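Local coordinates for protein paenibacillus xanthan lyase (Paenibacillus, PDB 6F2P) that cleaves the bacterial polysaccharide xanthan, probably by the beta-elimination chemistry expected of a family 8 polysaccharide lyase, at residues Ile908-Asp913 against Val1030-Lys1035; Ala915-Val920 against Val950-Asn955; Thr922-Asn927 against Tyr937-Asn942; Tyr965-Ala970 against Gly1000-Leu1005. All coordinates share one frame; numbering follows the deposited sequence.

Contact 1. Residues Ile908-Asp913 against Val1030-Lys1035; sequences IVDNAD and VADAVK. With CA (calcium ion), chain G.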
# COMPACT_ATOMS: atom_id res chain seq x y z
N ILE A 908 31.27 -23.41 -32.03
CA ILE A 908 31.64 -24.38 -33.05
C ILE A 908 31.13 -23.96 -34.43
O ILE A 908 29.97 -23.56 -34.57
CB ILE A 908 31.09 -25.79 -32.75
CG1 ILE A 908 31.64 -26.31 -31.42
CG2 ILE A 908 31.42 -26.76 -33.89
CD1 ILE A 908 31.19 -27.73 -31.07
N VAL A 909 31.99 -24.04 -35.43
CA VAL A 909 31.57 -23.75 -36.80
C VAL A 909 31.82 -24.95 -37.71
O VAL A 909 32.95 -25.40 -37.84
CB VAL A 909 32.28 -22.51 -37.36
CG1 VAL A 909 31.64 -22.10 -38.66
CG2 VAL A 909 32.22 -21.37 -36.36
N ASP A 910 30.75 -25.47 -38.31
CA ASP A 910 30.85 -26.61 -39.22
C ASP A 910 30.85 -26.08 -40.64
O ASP A 910 30.53 -24.91 -40.86
CB ASP A 910 29.68 -27.57 -39.00
CG ASP A 910 29.90 -28.93 -39.64
OD1 ASP A 910 30.76 -29.68 -39.13
OD2 ASP A 910 29.23 -29.24 -40.64
N ASN A 911 31.23 -26.90 -41.61
CA ASN A 911 31.28 -26.44 -43.00
C ASN A 911 29.89 -26.15 -43.55
O ASN A 911 29.74 -25.42 -44.54
CB ASN A 911 31.98 -27.47 -43.87
CG ASN A 911 31.40 -28.85 -43.72
OD1 ASN A 911 31.60 -29.50 -42.70
ND2 ASN A 911 30.67 -29.30 -44.73
N ALA A 912 28.88 -26.74 -42.92
CA ALA A 912 27.48 -26.47 -43.24
C ALA A 912 26.60 -26.95 -42.10
O ALA A 912 26.40 -28.16 -41.99
CB ALA A 912 27.09 -27.17 -44.54
N ASP A 913 26.08 -26.08 -41.24
CA ASP A 913 26.30 -24.61 -41.13
C ASP A 913 25.89 -23.65 -42.25
O ASP A 913 26.39 -23.71 -43.37
CB ASP A 913 27.66 -24.26 -40.53
CG ASP A 913 27.68 -24.40 -39.02
OD1 ASP A 913 27.04 -25.34 -38.50
OD2 ASP A 913 28.32 -23.56 -38.35
N VAL A 1030 41.14 -31.00 -46.80
CA VAL A 1030 39.83 -31.17 -46.17
C VAL A 1030 39.46 -29.98 -45.28
O VAL A 1030 40.30 -29.46 -44.54
CB VAL A 1030 39.77 -32.49 -45.34
CG1 VAL A 1030 38.56 -32.52 -44.42
CG2 VAL A 1030 39.79 -33.70 -46.27
N ALA A 1031 38.20 -29.55 -45.36
CA ALA A 1031 37.66 -28.53 -44.46
C ALA A 1031 36.46 -29.11 -43.70
O ALA A 1031 35.52 -29.61 -44.32
CB ALA A 1031 37.25 -27.28 -45.24
N ASP A 1032 36.49 -29.05 -42.37
CA ASP A 1032 35.45 -29.67 -41.55
C ASP A 1032 34.87 -28.72 -40.50
O ASP A 1032 33.83 -28.09 -40.73
CB ASP A 1032 35.99 -30.95 -40.90
CG ASP A 1032 34.91 -31.77 -40.22
OD1 ASP A 1032 33.72 -31.63 -40.59
OD2 ASP A 1032 35.26 -32.57 -39.32
N ALA A 1033 35.54 -28.60 -39.36
CA ALA A 1033 35.04 -27.76 -38.27
C ALA A 1033 36.13 -27.16 -37.36
O ALA A 1033 37.20 -27.75 -37.16
CB ALA A 1033 34.02 -28.53 -37.43
N VAL A 1034 35.83 -25.97 -36.83
CA VAL A 1034 36.67 -25.32 -35.83
C VAL A 1034 35.90 -25.12 -34.52
O VAL A 1034 34.66 -25.12 -34.52
CB VAL A 1034 37.19 -23.95 -36.32
CG1 VAL A 1034 37.88 -24.11 -37.67
CG2 VAL A 1034 36.04 -22.96 -36.43
N LYS A 1035 36.62 -24.96 -33.42
CA LYS A 1035 35.99 -24.71 -32.12
C LYS A 1035 36.85 -23.81 -31.24
O LYS A 1035 37.99 -24.12 -30.93
CB LYS A 1035 35.69 -26.02 -31.38
CG LYS A 1035 34.99 -25.81 -30.05
CD LYS A 1035 34.44 -27.11 -29.46
CE LYS A 1035 35.54 -28.03 -28.97
NZ LYS A 1035 34.99 -29.15 -28.13
CA CA G . 31.33 -31.16 -41.14
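A calcium site joins the end of strand 907-910 to a break in strand 1030-1039. Asp910 reaches the ion with both carboxylate oxygens, OD1 at 2.6 Å from the calcium and OD2 at 2.9 Å. Asn911 gives OD1, at 2.3 Å from the metal, and Asp1032 binds it through its own OD1 at 2.5 Å. The Asp910 and Asp1032 CG atoms both stand anti to the backbone N (chi1 -165° and -171°), whereas Asn911 CG takes the crowded position between N and carbonyl carbon (chi1 52°), so three side chains converge from two segments. The backbone carbonyls of Tyr933 and Asp936 complete the shell. Acidic and amide oxygens suit a hard cation, which probably offsets the repulsion between the two carboxylates. An alanine in place of Asp910 would remove both of its oxygens and would probably weaken calcium binding and loosen the tie between these segments. Beyond the ion the two segments are antiparallel strands of the Golvesin C-terminal domain. Val909 N donates to Val1034 O at 3.0 Å and Val1034 N returns to Val909 O at 3.1 Å, both in the carbonyl plane. The two valines lie side by side on the buried face. On the calcium face, Ile908 CG1 rests 3.5 Å from Lys1035 CD, so the lysine's aliphatic chain serves as packing before its amine leads away.

Contact 2. Residues Ala915-Val920 against Val950-Asn955; sequences AGVTKV and VTFTPN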
# COMPACT_ATOMS: atom_id res chain seq x y z
N ALA A 915 25.54 -20.24 -41.43
CA ALA A 915 26.18 -18.97 -41.10
C ALA A 915 27.60 -19.18 -40.57
O ALA A 915 27.84 -20.06 -39.73
CB ALA A 915 25.34 -18.19 -40.10
N GLY A 916 28.52 -18.36 -41.06
CA GLY A 916 29.89 -18.38 -40.58
C GLY A 916 30.87 -18.96 -41.58
O GLY A 916 32.08 -18.82 -41.44
N VAL A 917 30.35 -19.61 -42.61
CA VAL A 917 31.22 -20.16 -43.64
C VAL A 917 31.08 -19.42 -44.96
O VAL A 917 29.98 -19.22 -45.47
CB VAL A 917 30.97 -21.66 -43.85
CG1 VAL A 917 31.99 -22.23 -44.83
CG2 VAL A 917 31.05 -22.39 -42.53
N THR A 918 32.22 -18.97 -45.48
CA THR A 918 32.27 -18.40 -46.82
C THR A 918 33.38 -19.11 -47.57
O THR A 918 34.52 -19.13 -47.11
CB THR A 918 32.52 -16.87 -46.78
OG1 THR A 918 33.73 -16.60 -46.06
CG2 THR A 918 31.36 -16.15 -46.10
N LYS A 919 33.05 -19.71 -48.70
CA LYS A 919 34.04 -20.46 -49.47
C LYS A 919 34.57 -19.65 -50.65
O LYS A 919 34.00 -18.62 -51.02
CB LYS A 919 33.46 -21.79 -49.98
CG LYS A 919 32.79 -22.63 -48.90
CD LYS A 919 32.26 -23.95 -49.45
CE LYS A 919 31.33 -24.63 -48.44
NZ LYS A 919 30.86 -25.97 -48.90
N VAL A 920 35.68 -20.11 -51.20
CA VAL A 920 36.20 -19.60 -52.47
C VAL A 920 36.65 -20.80 -53.28
O VAL A 920 37.40 -21.65 -52.78
CB VAL A 920 37.35 -18.59 -52.26
CG1 VAL A 920 38.17 -18.44 -53.54
CG2 VAL A 920 36.81 -17.23 -51.81
N VAL A 950 38.48 -21.90 -47.49
CA VAL A 950 37.29 -22.01 -46.65
C VAL A 950 37.51 -21.20 -45.37
O VAL A 950 38.44 -21.49 -44.61
CB VAL A 950 36.99 -23.49 -46.28
CG1 VAL A 950 35.83 -23.57 -45.31
CG2 VAL A 950 36.70 -24.30 -47.53
N THR A 951 36.68 -20.19 -45.14
CA THR A 951 36.87 -19.28 -44.00
C THR A 951 35.80 -19.41 -42.91
O THR A 951 34.66 -18.98 -43.09
CB THR A 951 36.93 -17.80 -44.45
OG1 THR A 951 38.03 -17.62 -45.35
CG2 THR A 951 37.11 -16.88 -43.26
N PHE A 952 36.17 -20.00 -41.77
CA PHE A 952 35.28 -20.12 -40.62
C PHE A 952 35.30 -18.84 -39.78
O PHE A 952 36.28 -18.55 -39.11
CB PHE A 952 35.71 -21.28 -39.72
CG PHE A 952 35.73 -22.63 -40.39
CD1 PHE A 952 36.86 -23.08 -41.05
CD2 PHE A 952 34.62 -23.45 -40.35
CE1 PHE A 952 36.89 -24.33 -41.66
CE2 PHE A 952 34.63 -24.71 -40.96
CZ PHE A 952 35.77 -25.14 -41.62
N THR A 953 34.21 -18.07 -39.82
CA THR A 953 34.10 -16.88 -38.98
C THR A 953 33.14 -17.11 -37.81
O THR A 953 31.92 -17.05 -37.98
CB THR A 953 33.64 -15.65 -39.80
OG1 THR A 953 34.48 -15.48 -40.94
CG2 THR A 953 33.68 -14.38 -38.94
N PRO A 954 33.68 -17.38 -36.61
CA PRO A 954 32.86 -17.60 -35.42
C PRO A 954 32.31 -16.30 -34.84
O PRO A 954 32.88 -15.23 -35.07
CB PRO A 954 33.85 -18.21 -34.43
CG PRO A 954 35.15 -17.60 -34.81
CD PRO A 954 35.12 -17.51 -36.31
N ASN A 955 31.22 -16.41 -34.10
CA ASN A 955 30.67 -15.28 -33.37
C ASN A 955 31.12 -15.36 -31.92
O ASN A 955 30.58 -16.13 -31.12
CB ASN A 955 29.14 -15.28 -33.45
CG ASN A 955 28.53 -13.96 -33.03
OD1 ASN A 955 29.17 -13.15 -32.36
ND2 ASN A 955 27.28 -13.75 -33.41
O HOH W 1 37.19 -18.28 -47.81
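Backbone hydrogen bonds fix the antiparallel pairing of 915-920 with 950-955. The straightest runs from Thr953 N to Gly916 O, 2.8 Å long with an angle of 177° at the hydrogen, and lies in the carbonyl plane. Thr918 and Thr951 form the hydrogen-bonded pair: Thr951 N donates to Thr918 O at 3.1 Å from above the carbonyl plane, while the return bond from Thr918 N to Thr951 O is weak at 3.4 Å. Gly916 suits the position just before the strand because at its phi of 109° a side chain would run into the carbonyl oxygen of Ala915.

A water adds a second grip: it donates to Thr918 O at 2.9 Å and is also hydrogen-bonded to Thr951 OG1 at 2.7 Å, bridging the two strands. The threonines lie side by side on the more exposed face, Thr918 OG1 coming within 3.8 Å of Thr951 CB; beta-branched and polar, they fit a strand that faces solvent.

Apolar contacts lie on the other face. Val917 sends CG1, anti to its backbone N, obliquely against Val950 CG1 at 4.1 Å. Its other methyl, CG2, meets Phe952 CD2 at 4.3 Å. The aliphatic stem of Lys919 passes beside Val950 before the chain leads away.

Strand 917-920 is an outermost strand of its five-stranded sheet, whereas 949-952 also pairs with strand 1017-1021. This edge pair belongs to the second sheet of the Golvesin C-terminal domain, consistent with a beta sandwich in which Phe952 packs between the sheets, meeting Val909 of strand 907-910 and Val1034 of strand 1030-1039.

Contact 3. Residues Thr922-Asn927 against Tyr937-Asn942; sequences TWTGTN and YIHDGN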
# COMPACT_ATOMS: atom_id res chain seq x y z
N THR A 922 35.64 -24.30 -55.84
CA THR A 922 34.69 -25.41 -55.84
C THR A 922 35.13 -26.52 -54.89
O THR A 922 36.14 -27.19 -55.11
CB THR A 922 34.52 -25.97 -57.26
OG1 THR A 922 34.31 -24.88 -58.17
CG2 THR A 922 33.33 -26.92 -57.33
N TRP A 923 34.34 -26.73 -53.83
CA TRP A 923 34.63 -27.76 -52.84
C TRP A 923 33.59 -28.88 -52.90
O TRP A 923 32.42 -28.63 -53.17
CB TRP A 923 34.69 -27.15 -51.43
CG TRP A 923 35.81 -26.15 -51.25
CD1 TRP A 923 35.85 -24.86 -51.71
CD2 TRP A 923 37.06 -26.37 -50.57
NE1 TRP A 923 37.04 -24.27 -51.37
CE2 TRP A 923 37.80 -25.17 -50.67
CE3 TRP A 923 37.62 -27.46 -49.89
CZ2 TRP A 923 39.07 -25.03 -50.10
CZ3 TRP A 923 38.88 -27.32 -49.34
CH2 TRP A 923 39.59 -26.11 -49.45
N THR A 924 34.02 -30.11 -52.64
CA THR A 924 33.18 -31.30 -52.80
C THR A 924 32.96 -32.05 -51.48
O THR A 924 33.92 -32.40 -50.80
CB THR A 924 33.81 -32.25 -53.85
OG1 THR A 924 33.60 -31.73 -55.17
CG2 THR A 924 33.21 -33.65 -53.76
N GLY A 925 31.69 -32.30 -51.13
CA GLY A 925 31.36 -32.95 -49.87
C GLY A 925 31.11 -34.45 -49.94
O GLY A 925 30.73 -34.96 -50.99
N THR A 926 31.30 -35.15 -48.82
CA THR A 926 31.06 -36.60 -48.78
C THR A 926 30.89 -37.16 -47.36
O THR A 926 31.13 -36.47 -46.37
CB THR A 926 32.15 -37.39 -49.55
OG1 THR A 926 31.67 -38.70 -49.89
CG2 THR A 926 33.42 -37.51 -48.73
N ASN A 927 30.45 -38.42 -47.27
CA ASN A 927 30.15 -39.07 -45.99
C ASN A 927 31.02 -40.28 -45.75
O ASN A 927 30.67 -41.16 -44.96
CB ASN A 927 28.70 -39.57 -45.99
CG ASN A 927 27.70 -38.44 -46.07
OD1 ASN A 927 27.52 -37.82 -47.12
ND2 ASN A 927 27.01 -38.18 -44.95
N TYR A 937 31.95 -33.54 -44.69
CA TYR A 937 33.07 -32.60 -44.75
C TYR A 937 33.27 -32.23 -46.21
O TYR A 937 32.63 -32.82 -47.08
CB TYR A 937 34.34 -33.21 -44.17
CG TYR A 937 34.64 -34.61 -44.67
CD1 TYR A 937 35.34 -34.82 -45.85
CD2 TYR A 937 34.24 -35.72 -43.94
CE1 TYR A 937 35.61 -36.09 -46.30
CE2 TYR A 937 34.51 -37.00 -44.38
CZ TYR A 937 35.20 -37.18 -45.56
OH TYR A 937 35.47 -38.46 -45.99
N ILE A 938 34.13 -31.27 -46.50
CA ILE A 938 34.39 -30.90 -47.89
C ILE A 938 35.87 -31.01 -48.26
O ILE A 938 36.74 -31.04 -47.39
CB ILE A 938 33.83 -29.50 -48.22
CG1 ILE A 938 34.38 -28.45 -47.25
CG2 ILE A 938 32.31 -29.50 -48.15
CD1 ILE A 938 33.94 -27.04 -47.59
N HIS A 939 36.15 -31.09 -49.56
CA HIS A 939 37.53 -31.17 -50.04
C HIS A 939 37.74 -30.48 -51.39
O HIS A 939 36.79 -30.28 -52.15
CB HIS A 939 38.05 -32.62 -50.06
CG HIS A 939 37.33 -33.53 -51.01
ND1 HIS A 939 37.39 -33.36 -52.38
CD2 HIS A 939 36.57 -34.62 -50.80
CE1 HIS A 939 36.68 -34.31 -52.97
NE2 HIS A 939 36.17 -35.09 -52.03
N ASP A 940 38.99 -30.11 -51.68
CA ASP A 940 39.32 -29.32 -52.86
C ASP A 940 39.55 -30.18 -54.11
O ASP A 940 39.75 -29.65 -55.21
CB ASP A 940 40.54 -28.43 -52.61
CG ASP A 940 41.83 -29.22 -52.46
OD1 ASP A 940 41.79 -30.35 -51.92
OD2 ASP A 940 42.89 -28.69 -52.87
N GLY A 941 39.52 -31.50 -53.93
CA GLY A 941 39.68 -32.42 -55.04
C GLY A 941 41.10 -32.44 -55.57
O GLY A 941 41.32 -32.72 -56.75
N ASN A 942 42.05 -32.15 -54.70
CA ASN A 942 43.48 -32.08 -55.04
C ASN A 942 43.75 -31.31 -56.32
O ASN A 942 44.62 -31.69 -57.11
CB ASN A 942 44.11 -33.48 -55.12
CG ASN A 942 45.59 -33.48 -54.74
OD1 ASN A 942 46.25 -32.44 -54.76
ND2 ASN A 942 46.11 -34.65 -54.38
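Asp940 OD1 is held by two hydrogen bonds, one from Val1029 N and a weak one from Asn942 N, while OD2 makes a salt bridge with Lys945. Asp940 CB sits over one face of Trp923, 4.0 Å from the centroid of the six-membered ring and 19° off its normal: a CH-pi contact. The indole NE1 is spent on Val920 O, which sets the ring's direction, and Trp923 CB touches Ile938 CD1 at 3.9 Å. Trp923 and Asp940 stand just outside the paired strands of a beta hairpin, 924-926 and 937-939, whose intervening loop brings the calcium ligands Tyr933 and Asp936. Thr924 N donates to His939 O at 2.8 Å, and His939 N answers to Thr924 O at 2.9 Å. The imidazole folds back over this pair, CG in the crowded position (chi1 65°), so that Thr924 O lies over one ring face and Thr924 CG2 meets CE1 of His939 at 3.6 Å. An alanine at His939 would remove this cover and the weak hydrogen bond from Gly941 N to ND1, and would probably loosen the turn after the strand. Thr926 CG2 packs 3.6 Å from Tyr937 CE1, its small branched side chain beside the phenol.

Contact 4. Residues Tyr965-Ala970 against Gly1000-Leu1005; sequences YMMWAA and GVWNLL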
# COMPACT_ATOMS: atom_id res chain seq x y z
N TYR A 965 40.61 -24.89 -31.86
CA TYR A 965 40.70 -26.29 -32.29
C TYR A 965 40.20 -26.49 -33.71
O TYR A 965 39.41 -25.69 -34.22
CB TYR A 965 39.92 -27.21 -31.36
CG TYR A 965 40.41 -27.25 -29.94
CD1 TYR A 965 40.04 -26.27 -29.03
CD2 TYR A 965 41.24 -28.27 -29.50
CE1 TYR A 965 40.48 -26.30 -27.73
CE2 TYR A 965 41.69 -28.31 -28.20
CZ TYR A 965 41.31 -27.32 -27.32
OH TYR A 965 41.74 -27.34 -26.01
N MET A 966 40.64 -27.57 -34.35
CA MET A 966 40.13 -27.95 -35.66
C MET A 966 40.07 -29.47 -35.82
O MET A 966 40.94 -30.21 -35.34
CB MET A 966 40.96 -27.32 -36.78
CG MET A 966 40.47 -27.70 -38.17
SD MET A 966 41.47 -27.05 -39.52
CE MET A 966 41.08 -25.30 -39.45
N MET A 967 39.01 -29.94 -36.47
CA MET A 967 38.85 -31.35 -36.76
C MET A 967 38.80 -31.53 -38.27
O MET A 967 38.39 -30.61 -38.99
CB MET A 967 37.55 -31.85 -36.13
CG MET A 967 37.28 -33.33 -36.32
SD MET A 967 35.83 -33.82 -35.39
CE MET A 967 36.37 -33.46 -33.72
N TRP A 968 39.22 -32.69 -38.75
CA TRP A 968 39.18 -32.99 -40.17
C TRP A 968 39.13 -34.50 -40.43
O TRP A 968 39.28 -35.31 -39.51
CB TRP A 968 40.37 -32.36 -40.89
CG TRP A 968 41.70 -32.74 -40.29
CD1 TRP A 968 42.29 -33.97 -40.31
CD2 TRP A 968 42.61 -31.87 -39.60
NE1 TRP A 968 43.50 -33.93 -39.66
CE2 TRP A 968 43.72 -32.65 -39.22
CE3 TRP A 968 42.59 -30.51 -39.27
CZ2 TRP A 968 44.80 -32.12 -38.52
CZ3 TRP A 968 43.66 -29.98 -38.57
CH2 TRP A 968 44.76 -30.79 -38.20
N ALA A 969 38.92 -34.86 -41.69
CA ALA A 969 38.90 -36.26 -42.12
C ALA A 969 40.27 -36.76 -42.61
O ALA A 969 40.71 -36.41 -43.71
CB ALA A 969 37.84 -36.46 -43.19
N ALA A 970 40.93 -37.58 -41.81
CA ALA A 970 42.29 -38.02 -42.11
C ALA A 970 42.33 -39.27 -42.97
O ALA A 970 41.43 -40.11 -42.90
CB ALA A 970 43.08 -38.24 -40.82
N GLY A 1000 39.22 -36.81 -36.82
CA GLY A 1000 38.16 -37.17 -35.89
C GLY A 1000 38.27 -36.51 -34.53
O GLY A 1000 37.31 -36.48 -33.77
N VAL A 1001 39.45 -35.98 -34.23
CA VAL A 1001 39.69 -35.33 -32.94
C VAL A 1001 39.81 -33.82 -33.09
O VAL A 1001 40.02 -33.30 -34.20
CB VAL A 1001 40.97 -35.87 -32.28
CG1 VAL A 1001 40.75 -37.27 -31.75
CG2 VAL A 1001 42.13 -35.83 -33.28
N TRP A 1002 39.66 -33.11 -31.97
CA TRP A 1002 39.87 -31.67 -31.94
C TRP A 1002 41.35 -31.37 -31.81
O TRP A 1002 41.98 -31.69 -30.80
CB TRP A 1002 39.10 -31.01 -30.79
CG TRP A 1002 37.63 -30.88 -31.05
CD1 TRP A 1002 36.62 -31.45 -30.32
CD2 TRP A 1002 37.01 -30.14 -32.11
NE1 TRP A 1002 35.40 -31.10 -30.87
CE2 TRP A 1002 35.62 -30.30 -31.96
CE3 TRP A 1002 37.50 -29.36 -33.16
CZ2 TRP A 1002 34.71 -29.71 -32.83
CZ3 TRP A 1002 36.59 -28.77 -34.02
CH2 TRP A 1002 35.21 -28.95 -33.85
N ASN A 1003 41.91 -30.75 -32.84
CA ASN A 1003 43.34 -30.46 -32.85
C ASN A 1003 43.60 -29.02 -32.46
O ASN A 1003 43.11 -28.09 -33.10
CB ASN A 1003 43.93 -30.77 -34.23
CG ASN A 1003 44.01 -32.26 -34.51
OD1 ASN A 1003 44.56 -33.02 -33.71
ND2 ASN A 1003 43.43 -32.69 -35.63
N LEU A 1004 44.38 -28.84 -31.40
CA LEU A 1004 44.69 -27.50 -30.93
C LEU A 1004 45.65 -26.79 -31.89
O LEU A 1004 46.79 -27.21 -32.05
CB LEU A 1004 45.28 -27.56 -29.53
CG LEU A 1004 45.50 -26.21 -28.86
CD1 LEU A 1004 44.22 -25.40 -28.94
CD2 LEU A 1004 45.92 -26.40 -27.41
N LEU A 1005 45.17 -25.72 -32.52
CA LEU A 1005 45.99 -24.93 -33.45
C LEU A 1005 46.78 -23.86 -32.71
O LEU A 1005 47.95 -23.64 -33.00
CB LEU A 1005 45.12 -24.26 -34.51
CG LEU A 1005 44.17 -25.15 -35.31
CD1 LEU A 1005 43.62 -24.41 -36.50
CD2 LEU A 1005 44.87 -26.42 -35.74
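Met967 sets its terminal methyl over the indole of Trp1002: CE is 3.6 Å from the centroid of the five-membered ring and only 7° off its normal. The chain runs extended from the backbone and bends only at its last torsion, which brings SD to the six-membered ring of the same indole, an oblique Met-aromatic contact; a flexible thioether suits a partner so wide. Lys1035 of the adjoining strand adds a cation-pi contact to Trp1002. Tyr965 crosses Trp1002 at about a right angle, with Tyr965 CB 3.7 Å from Trp1002 CE3. Its own ring receives Leu1004 CD1 over the centre of one face, 3.9 Å from the centroid, a CH-pi contact, while Tyr965 OH is hydrogen-bonded to Gln963 OE1.

On the other face of the sheet, the amide of Asn1003 stands over one face of Trp968, with ND2 3.2 Å from CZ2 of the tryptophan and the two planes 33° apart. Both are anchored at their polar ends, Asn1003 ND2 by Asn998 O and Trp968 NE1 by Gly997 O. Met966 CB meets Leu1005 CD1 at 4.0 Å.

The backbone pair beneath is short. Met966 N donates to Asn1003 O at 2.8 Å, and Asn1003 N to Met966 O at 2.7 Å. Gly1000 N reaches Trp968 O nearly along the C=O axis, beyond the ladder.

The strand axes run 135° apart, a strongly twisted antiparallel pair in a sheet of the Golvesin C-terminal domain, consistent with a galactose-binding-like beta sandwich.

In the fold
Following the chain, 908-913 opens contact 1, which closes only at 1030-1035 and thereby encloses the other three. Within that span 915-920 opens contact 2, and the hairpin of contact 3 is completed at 937-942 before 950-955 shuts contact 2, so contact 3 sits within contact 2. Contact 4 then opens at 965-970 and closes at 1000-1005, in series with both; none cross. Strand 1030-1039 ties three together in one sheet, pairing with strands 907-910, 937-939 and 960-967. Contact 2 belongs to the second sheet and packs on contacts 1 and 3.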